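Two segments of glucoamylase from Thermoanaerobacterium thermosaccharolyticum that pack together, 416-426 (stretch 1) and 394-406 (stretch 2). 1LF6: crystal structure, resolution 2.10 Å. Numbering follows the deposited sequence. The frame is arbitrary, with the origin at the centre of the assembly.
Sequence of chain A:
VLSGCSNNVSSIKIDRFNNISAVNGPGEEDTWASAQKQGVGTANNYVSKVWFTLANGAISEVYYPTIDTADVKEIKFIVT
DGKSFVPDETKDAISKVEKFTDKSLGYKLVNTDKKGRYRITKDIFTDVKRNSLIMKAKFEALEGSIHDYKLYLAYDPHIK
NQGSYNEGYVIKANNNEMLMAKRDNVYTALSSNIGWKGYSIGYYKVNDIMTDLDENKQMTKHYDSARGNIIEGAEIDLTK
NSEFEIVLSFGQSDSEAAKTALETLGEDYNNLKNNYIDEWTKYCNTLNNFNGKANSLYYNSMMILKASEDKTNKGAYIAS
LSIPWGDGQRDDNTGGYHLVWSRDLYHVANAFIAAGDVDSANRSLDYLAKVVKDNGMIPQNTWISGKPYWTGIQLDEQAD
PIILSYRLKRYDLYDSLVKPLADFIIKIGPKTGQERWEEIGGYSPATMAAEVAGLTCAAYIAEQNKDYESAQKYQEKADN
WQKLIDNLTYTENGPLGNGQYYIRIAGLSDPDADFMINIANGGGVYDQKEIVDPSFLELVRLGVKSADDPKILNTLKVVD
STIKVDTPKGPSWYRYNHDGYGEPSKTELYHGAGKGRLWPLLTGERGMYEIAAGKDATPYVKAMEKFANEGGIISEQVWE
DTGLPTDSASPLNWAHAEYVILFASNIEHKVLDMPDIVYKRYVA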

ATOM      1  N   SER A 416      16.739  11.294 -22.447  1.00 28.12           N
ATOM      2  CA  SER A 416      16.194  11.846 -21.212  1.00 28.07           C
ATOM      3  C   SER A 416      16.205  10.926 -19.991  1.00 26.98           C
ATOM      4  O   SER A 416      16.140  11.407 -18.858  1.00 26.40           O
ATOM      5  CB  SER A 416      14.761  12.330 -21.453  1.00 28.82           C
ATOM      6  OG  SER A 416      13.901  11.244 -21.758  1.00 30.42           O
ATOM      7  N   LEU A 417      16.301   9.617 -20.211  1.00 25.41           N
ATOM      8  CA  LEU A 417      16.268   8.671 -19.098  1.00 25.16           C
ATOM      9  C   LEU A 417      17.462   7.722 -18.989  1.00 23.50           C
ATOM     10  O   LEU A 417      18.182   7.721 -17.988  1.00 23.28           O
ATOM     11  CB  LEU A 417      14.977   7.848 -19.183  1.00 24.37           C
ATOM     12  CG  LEU A 417      14.554   6.885 -18.064  1.00 27.29           C
ATOM     13  CD1 LEU A 417      15.530   5.714 -17.944  1.00 25.54           C
ATOM     14  CD2 LEU A 417      14.466   7.653 -16.763  1.00 27.04           C
ATOM     15  N   VAL A 418      17.665   6.916 -20.022  1.00 21.81           N
ATOM     16  CA  VAL A 418      18.732   5.926 -20.034  1.00 20.32           C
ATOM     17  C   VAL A 418      20.147   6.464 -19.889  1.00 21.52           C
ATOM     18  O   VAL A 418      20.865   6.074 -18.966  1.00 22.87           O
ATOM     19  CB  VAL A 418      18.648   5.055 -21.308  1.00 19.66           C
ATOM     20  CG1 VAL A 418      19.766   4.026 -21.318  1.00 16.38           C
ATOM     21  CG2 VAL A 418      17.277   4.366 -21.368  1.00 16.89           C
ATOM     22  N   LYS A 419      20.553   7.359 -20.784  1.00 20.94           N
ATOM     23  CA  LYS A 419      21.906   7.901 -20.728  1.00 21.63           C
ATOM     24  C   LYS A 419      22.233   8.611 -19.413  1.00 19.85           C
ATOM     25  O   LYS A 419      23.264   8.341 -18.803  1.00 20.99           O
ATOM     26  CB  LYS A 419      22.156   8.833 -21.922  1.00 21.73           C
ATOM     27  CG  LYS A 419      23.540   9.458 -21.950  1.00 25.01           C
ATOM     28  CD  LYS A 419      23.943   9.823 -23.380  1.00 28.59           C
ATOM     29  CE  LYS A 419      25.104  10.802 -23.398  1.00 28.94           C
ATOM     30  NZ  LYS A 419      26.238  10.365 -22.542  1.00 31.11           N
ATOM     31  N   PRO A 420      21.367   9.527 -18.953  1.00 20.34           N
ATOM     32  CA  PRO A 420      21.715  10.183 -17.685  1.00 20.67           C
ATOM     33  C   PRO A 420      21.850   9.219 -16.496  1.00 20.66           C
ATOM     34  O   PRO A 420      22.749   9.372 -15.666  1.00 20.21           O
ATOM     35  CB  PRO A 420      20.595  11.212 -17.500  1.00 21.95           C
ATOM     36  CG  PRO A 420      19.462  10.670 -18.340  1.00 26.03           C
ATOM     37  CD  PRO A 420      20.158  10.118 -19.549  1.00 21.47           C
ATOM     38  N   LEU A 421      20.973   8.223 -16.419  1.00 19.70           N
ATOM     39  CA  LEU A 421      21.038   7.263 -15.319  1.00 17.79           C
ATOM     40  C   LEU A 421      22.237   6.335 -15.461  1.00 17.59           C
ATOM     41  O   LEU A 421      22.903   6.023 -14.474  1.00 16.98           O
ATOM     42  CB  LEU A 421      19.746   6.444 -15.234  1.00 14.29           C
ATOM     43  CG  LEU A 421      18.508   7.207 -14.762  1.00 15.11           C
ATOM     44  CD1 LEU A 421      17.313   6.271 -14.750  1.00 15.17           C
ATOM     45  CD2 LEU A 421      18.756   7.790 -13.360  1.00 13.83           C
ATOM     46  N   ALA A 422      22.510   5.896 -16.687  1.00 17.35           N
ATOM     47  CA  ALA A 422      23.640   5.015 -16.931  1.00 18.56           C
ATOM     48  C   ALA A 422      24.939   5.736 -16.580  1.00 19.12           C
ATOM     49  O   ALA A 422      25.824   5.161 -15.943  1.00 18.03           O
ATOM     50  CB  ALA A 422      23.662   4.568 -18.394  1.00 19.01           C
ATOM     51  N   ASP A 423      25.047   6.996 -16.996  1.00 19.51           N
ATOM     52  CA  ASP A 423      26.241   7.789 -16.716  1.00 20.82           C
ATOM     53  C   ASP A 423      26.378   8.044 -15.220  1.00 21.21           C
ATOM     54  O   ASP A 423      27.484   8.089 -14.690  1.00 22.74           O
ATOM     55  CB  ASP A 423      26.197   9.130 -17.456  1.00 22.56           C
ATOM     56  CG  ASP A 423      26.303   8.972 -18.971  1.00 23.40           C
ATOM     57  OD1 ASP A 423      26.900   7.976 -19.430  1.00 24.13           O
ATOM     58  OD2 ASP A 423      25.802   9.856 -19.693  1.00 23.71           O
ATOM     59  N   PHE A 424      25.249   8.215 -14.541  1.00 20.34           N
ATOM     60  CA  PHE A 424      25.273   8.457 -13.106  1.00 20.83           C
ATOM     61  C   PHE A 424      25.771   7.207 -12.374  1.00 19.23           C
ATOM     62  O   PHE A 424      26.595   7.295 -11.464  1.00 19.24           O
ATOM     63  CB  PHE A 424      23.877   8.843 -12.612  1.00 20.32           C
ATOM     64  CG  PHE A 424      23.818   9.154 -11.145  1.00 20.82           C
ATOM     65  CD1 PHE A 424      22.957   8.451 -10.309  1.00 20.92           C
ATOM     66  CD2 PHE A 424      24.627  10.143 -10.595  1.00 21.31           C
ATOM     67  CE1 PHE A 424      22.904   8.729  -8.945  1.00 20.17           C
ATOM     68  CE2 PHE A 424      24.581  10.428  -9.235  1.00 20.94           C
ATOM     69  CZ  PHE A 424      23.718   9.719  -8.408  1.00 19.84           C
ATOM     70  N   ILE A 425      25.271   6.046 -12.782  1.00 18.35           N
ATOM     71  CA  ILE A 425      25.671   4.780 -12.179  1.00 18.76           C
ATOM     72  C   ILE A 425      27.169   4.509 -12.345  1.00 18.85           C
ATOM     73  O   ILE A 425      27.831   4.062 -11.411  1.00 18.26           O
ATOM     74  CB  ILE A 425      24.894   3.601 -12.801  1.00 18.62           C
ATOM     75  CG1 ILE A 425      23.419   3.683 -12.402  1.00 17.16           C
ATOM     76  CG2 ILE A 425      25.494   2.270 -12.348  1.00 16.00           C
ATOM     77  CD1 ILE A 425      22.532   2.712 -13.148  1.00 17.16           C
ATOM     78  N   ILE A 426      27.700   4.769 -13.537  1.00 18.84           N
ATOM     79  CA  ILE A 426      29.115   4.534 -13.799  1.00 19.78           C
ATOM     80  C   ILE A 426      29.995   5.480 -12.997  1.00 19.96           C
ATOM     81  O   ILE A 426      31.154   5.180 -12.711  1.00 20.26           O
ATOM     82  CB  ILE A 426      29.433   4.688 -15.302  1.00 22.09           C
ATOM     83  CG1 ILE A 426      28.724   3.577 -16.083  1.00 22.17           C
ATOM     84  CG2 ILE A 426      30.949   4.652 -15.529  1.00 23.91           C
ATOM     85  CD1 ILE A 426      29.141   3.473 -17.529  1.00 22.15           C
TER
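Stretch 2 (394-406) QLDEQADPIILSY

Two helices can pack without a single hydrogen bond between them through the fit of their side chains, and this pair from a bacterial glucoamylase illustrates how knobs-into-holes packing supplies that fit. At the apolar centre, Ile402 of stretch 2 sits in a hole formed by Val418, Leu421, Ala422 and Ile425. Its CA-to-CB bond points sideways, but chi1 in m and chi2 in t bring the end of the side chain nearer to stretch 1: Ile402 CD1 lies 3.9 Å from Leu421 CB, 4.3 Å from Ala422 CB and 4.2 Å from Ile425 CD1, while Ile402 CG2 meets Val418 CG1 at 4.1 Å. Ile425 repeats the motif in the other direction. Also an m, t rotamer on a sideways CA-to-CB bond, it enters a hole made by Leu395, Gln398, Ala399 and Ile402, with Ile425 CG2 4.0 Å from Leu395 CD1, Ile425 CG1 3.6 Å from Gln398 CB and Ile425 CD1 4.1 Å from Ala399 CB. Each knob thus helps to form the other's hole.

Stretch 1 is helical throughout, and stretch 2 is helical over most of its length, the helix continuing beyond Tyr406. Their directions are roughly antiparallel, at 148° (signed crossing angle -148°), and their axes approach to 9.2 Å. The register therefore descends in stretch 2 as it rises in stretch 1: the CA atoms of Val418 and Ile402 are 5.5 Å apart, those of Leu421 and Gln398 5.9 Å, and those of Ile425 and Leu395 6.7 Å. Altogether 520 Å² is buried, both sides summed.

Next to this centre lies Pro401, at a kink of its helix, since a proline nitrogen has no hydrogen to give the preceding turn. Pro401 CG lies 3.4 Å from Leu421 CD1, and Leu417 CD1 lies 4.2 Å from Pro401 CB.

The polar edge is a lesson in polar groups that touch apolar neighbours while finding their bonds elsewhere. Ser405 OG, 3.7 Å from Leu417 CD1, donates to Pro401 O at 2.9 Å within its own helix, so the hydroxyl is satisfied as Leu417 packs against it. Gln398 behaves similarly. Its NE2 donates to Gln394 O at 3.3 Å, and its OE1, hydrogen-bonded elsewhere in the structure, lies 3.6 Å from Leu421 CD2 and approaches the Phe424 ring obliquely, 3.5 Å from Phe424 CD1.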

ATOM      1  N   GLN A 394      20.438   4.989  -3.775  1.00 15.59           N
ATOM      2  CA  GLN A 394      20.239   3.561  -4.038  1.00 14.98           C
ATOM      3  C   GLN A 394      20.507   3.275  -5.509  1.00 15.16           C
ATOM      4  O   GLN A 394      19.735   3.683  -6.371  1.00 13.79           O
ATOM      5  CB  GLN A 394      18.798   3.157  -3.688  1.00 15.73           C
ATOM      6  CG  GLN A 394      18.527   3.062  -2.192  1.00 13.47           C
ATOM      7  CD  GLN A 394      17.044   3.017  -1.850  1.00 17.20           C
ATOM      8  OE1 GLN A 394      16.246   2.383  -2.544  1.00 17.91           O
ATOM      9  NE2 GLN A 394      16.672   3.679  -0.763  1.00 16.95           N
ATOM     10  N   LEU A 395      21.598   2.570  -5.785  1.00 14.47           N
ATOM     11  CA  LEU A 395      21.971   2.248  -7.151  1.00 16.55           C
ATOM     12  C   LEU A 395      20.943   1.400  -7.879  1.00 15.67           C
ATOM     13  O   LEU A 395      20.711   1.592  -9.080  1.00 14.79           O
ATOM     14  CB  LEU A 395      23.344   1.558  -7.181  1.00 15.95           C
ATOM     15  CG  LEU A 395      24.562   2.488  -7.209  1.00 18.61           C
ATOM     16  CD1 LEU A 395      24.640   3.183  -8.559  1.00 21.83           C
ATOM     17  CD2 LEU A 395      24.467   3.520  -6.088  1.00 21.34           C
ATOM     18  N   ASP A 396      20.324   0.465  -7.165  1.00 15.89           N
ATOM     19  CA  ASP A 396      19.328  -0.388  -7.792  1.00 15.65           C
ATOM     20  C   ASP A 396      18.204   0.477  -8.328  1.00 15.58           C
ATOM     21  O   ASP A 396      17.622   0.162  -9.367  1.00 17.05           O
ATOM     22  CB  ASP A 396      18.799  -1.441  -6.803  1.00 15.46           C
ATOM     23  CG  ASP A 396      17.921  -0.854  -5.720  1.00 16.08           C
ATOM     24  OD1 ASP A 396      18.296   0.183  -5.140  1.00 15.86           O
ATOM     25  OD2 ASP A 396      16.858  -1.453  -5.437  1.00 15.16           O
ATOM     26  N   GLU A 397      17.921   1.587  -7.649  1.00 14.60           N
ATOM     27  CA  GLU A 397      16.858   2.477  -8.106  1.00 14.66           C
ATOM     28  C   GLU A 397      17.241   3.304  -9.344  1.00 16.12           C
ATOM     29  O   GLU A 397      16.367   3.828 -10.035  1.00 16.49           O
ATOM     30  CB  GLU A 397      16.390   3.387  -6.963  1.00 15.03           C
ATOM     31  CG  GLU A 397      15.556   2.646  -5.909  1.00 13.75           C
ATOM     32  CD  GLU A 397      14.692   3.572  -5.072  1.00 15.03           C
ATOM     33  OE1 GLU A 397      13.496   3.256  -4.875  1.00 15.71           O
ATOM     34  OE2 GLU A 397      15.200   4.613  -4.606  1.00 15.52           O
ATOM     35  N   GLN A 398      18.538   3.413  -9.627  1.00 15.96           N
ATOM     36  CA  GLN A 398      18.992   4.146 -10.804  1.00 17.21           C
ATOM     37  C   GLN A 398      18.907   3.207 -12.003  1.00 17.50           C
ATOM     38  O   GLN A 398      18.690   3.635 -13.143  1.00 18.23           O
ATOM     39  CB  GLN A 398      20.452   4.594 -10.649  1.00 16.90           C
ATOM     40  CG  GLN A 398      20.783   5.289  -9.339  1.00 18.20           C
ATOM     41  CD  GLN A 398      19.889   6.481  -9.062  1.00 18.31           C
ATOM     42  OE1 GLN A 398      19.647   7.314  -9.942  1.00 17.25           O
ATOM     43  NE2 GLN A 398      19.399   6.575  -7.828  1.00 15.75           N
ATOM     44  N   ALA A 399      19.075   1.917 -11.729  1.00 15.85           N
ATOM     45  CA  ALA A 399      19.071   0.884 -12.760  1.00 14.63           C
ATOM     46  C   ALA A 399      17.709   0.397 -13.243  1.00 15.53           C
ATOM     47  O   ALA A 399      17.508   0.200 -14.445  1.00 14.05           O
ATOM     48  CB  ALA A 399      19.891  -0.312 -12.276  1.00 14.08           C
ATOM     49  N   ASP A 400      16.778   0.200 -12.314  1.00 16.05           N
ATOM     50  CA  ASP A 400      15.459  -0.313 -12.665  1.00 16.19           C
ATOM     51  C   ASP A 400      14.727   0.429 -13.771  1.00 15.80           C
ATOM     52  O   ASP A 400      14.146  -0.194 -14.652  1.00 15.90           O
ATOM     53  CB  ASP A 400      14.581  -0.416 -11.411  1.00 15.31           C
ATOM     54  CG  ASP A 400      15.058  -1.517 -10.468  1.00 16.50           C
ATOM     55  OD1 ASP A 400      15.770  -2.426 -10.947  1.00 13.80           O
ATOM     56  OD2 ASP A 400      14.716  -1.483  -9.269  1.00 17.96           O
ATOM     57  N   PRO A 401      14.729   1.768 -13.738  1.00 16.52           N
ATOM     58  CA  PRO A 401      14.022   2.458 -14.818  1.00 17.13           C
ATOM     59  C   PRO A 401      14.636   2.159 -16.190  1.00 16.97           C
ATOM     60  O   PRO A 401      13.933   2.167 -17.204  1.00 14.56           O
ATOM     61  CB  PRO A 401      14.111   3.931 -14.412  1.00 16.99           C
ATOM     62  CG  PRO A 401      15.257   3.975 -13.430  1.00 21.01           C
ATOM     63  CD  PRO A 401      15.115   2.704 -12.669  1.00 16.07           C
ATOM     64  N   ILE A 402      15.940   1.881 -16.220  1.00 15.94           N
ATOM     65  CA  ILE A 402      16.604   1.560 -17.481  1.00 16.86           C
ATOM     66  C   ILE A 402      16.134   0.190 -17.949  1.00 16.91           C
ATOM     67  O   ILE A 402      15.838  -0.005 -19.125  1.00 18.15           O
ATOM     68  CB  ILE A 402      18.145   1.489 -17.347  1.00 15.96           C
ATOM     69  CG1 ILE A 402      18.713   2.825 -16.870  1.00 15.83           C
ATOM     70  CG2 ILE A 402      18.750   1.099 -18.696  1.00 14.27           C
ATOM     71  CD1 ILE A 402      20.213   2.783 -16.594  1.00 15.54           C
ATOM     72  N   ILE A 403      16.080  -0.757 -17.018  1.00 16.18           N
ATOM     73  CA  ILE A 403      15.651  -2.112 -17.331  1.00 14.92           C
ATOM     74  C   ILE A 403      14.213  -2.097 -17.850  1.00 15.51           C
ATOM     75  O   ILE A 403      13.880  -2.823 -18.785  1.00 15.33           O
ATOM     76  CB  ILE A 403      15.758  -3.029 -16.085  1.00 16.05           C
ATOM     77  CG1 ILE A 403      17.212  -3.046 -15.587  1.00 15.38           C
ATOM     78  CG2 ILE A 403      15.304  -4.450 -16.425  1.00 13.43           C
ATOM     79  CD1 ILE A 403      17.412  -3.799 -14.291  1.00 15.61           C
ATOM     80  N   LEU A 404      13.372  -1.257 -17.249  1.00 13.64           N
ATOM     81  CA  LEU A 404      11.977  -1.142 -17.663  1.00 13.74           C
ATOM     82  C   LEU A 404      11.899  -0.518 -19.067  1.00 14.94           C
ATOM     83  O   LEU A 404      11.087  -0.927 -19.886  1.00 14.60           O
ATOM     84  CB  LEU A 404      11.197  -0.277 -16.665  1.00 12.07           C
ATOM     85  CG  LEU A 404       9.690  -0.113 -16.897  1.00 11.37           C
ATOM     86  CD1 LEU A 404       9.013  -1.462 -16.929  1.00 10.03           C
ATOM     87  CD2 LEU A 404       9.096   0.753 -15.781  1.00 11.41           C
ATOM     88  N   SER A 405      12.742   0.475 -19.333  1.00 15.85           N
ATOM     89  CA  SER A 405      12.761   1.118 -20.637  1.00 18.21           C
ATOM     90  C   SER A 405      13.053   0.069 -21.704  1.00 19.70           C
ATOM     91  O   SER A 405      12.491   0.095 -22.801  1.00 19.56           O
ATOM     92  CB  SER A 405      13.830   2.211 -20.680  1.00 17.58           C
ATOM     93  OG  SER A 405      13.456   3.313 -19.876  1.00 19.71           O
ATOM     94  N   TYR A 406      13.935  -0.864 -21.370  1.00 20.61           N
ATOM     95  CA  TYR A 406      14.301  -1.924 -22.289  1.00 21.48           C
ATOM     96  C   TYR A 406      13.143  -2.886 -22.555  1.00 21.19           C
ATOM     97  O   TYR A 406      12.854  -3.215 -23.702  1.00 20.94           O
ATOM     98  CB  TYR A 406      15.502  -2.704 -21.748  1.00 22.58           C
ATOM     99  CG  TYR A 406      15.684  -4.042 -22.417  1.00 25.69           C
ATOM    100  CD1 TYR A 406      15.244  -5.214 -21.802  1.00 25.86           C
ATOM    101  CD2 TYR A 406      16.231  -4.132 -23.697  1.00 27.64           C
ATOM    102  CE1 TYR A 406      15.336  -6.437 -22.444  1.00 29.30           C
ATOM    103  CE2 TYR A 406      16.327  -5.351 -24.350  1.00 29.50           C
ATOM    104  CZ  TYR A 406      15.874  -6.497 -23.719  1.00 31.02           C
ATOM    105  OH  TYR A 406      15.927  -7.695 -24.381  1.00 36.40           O
TER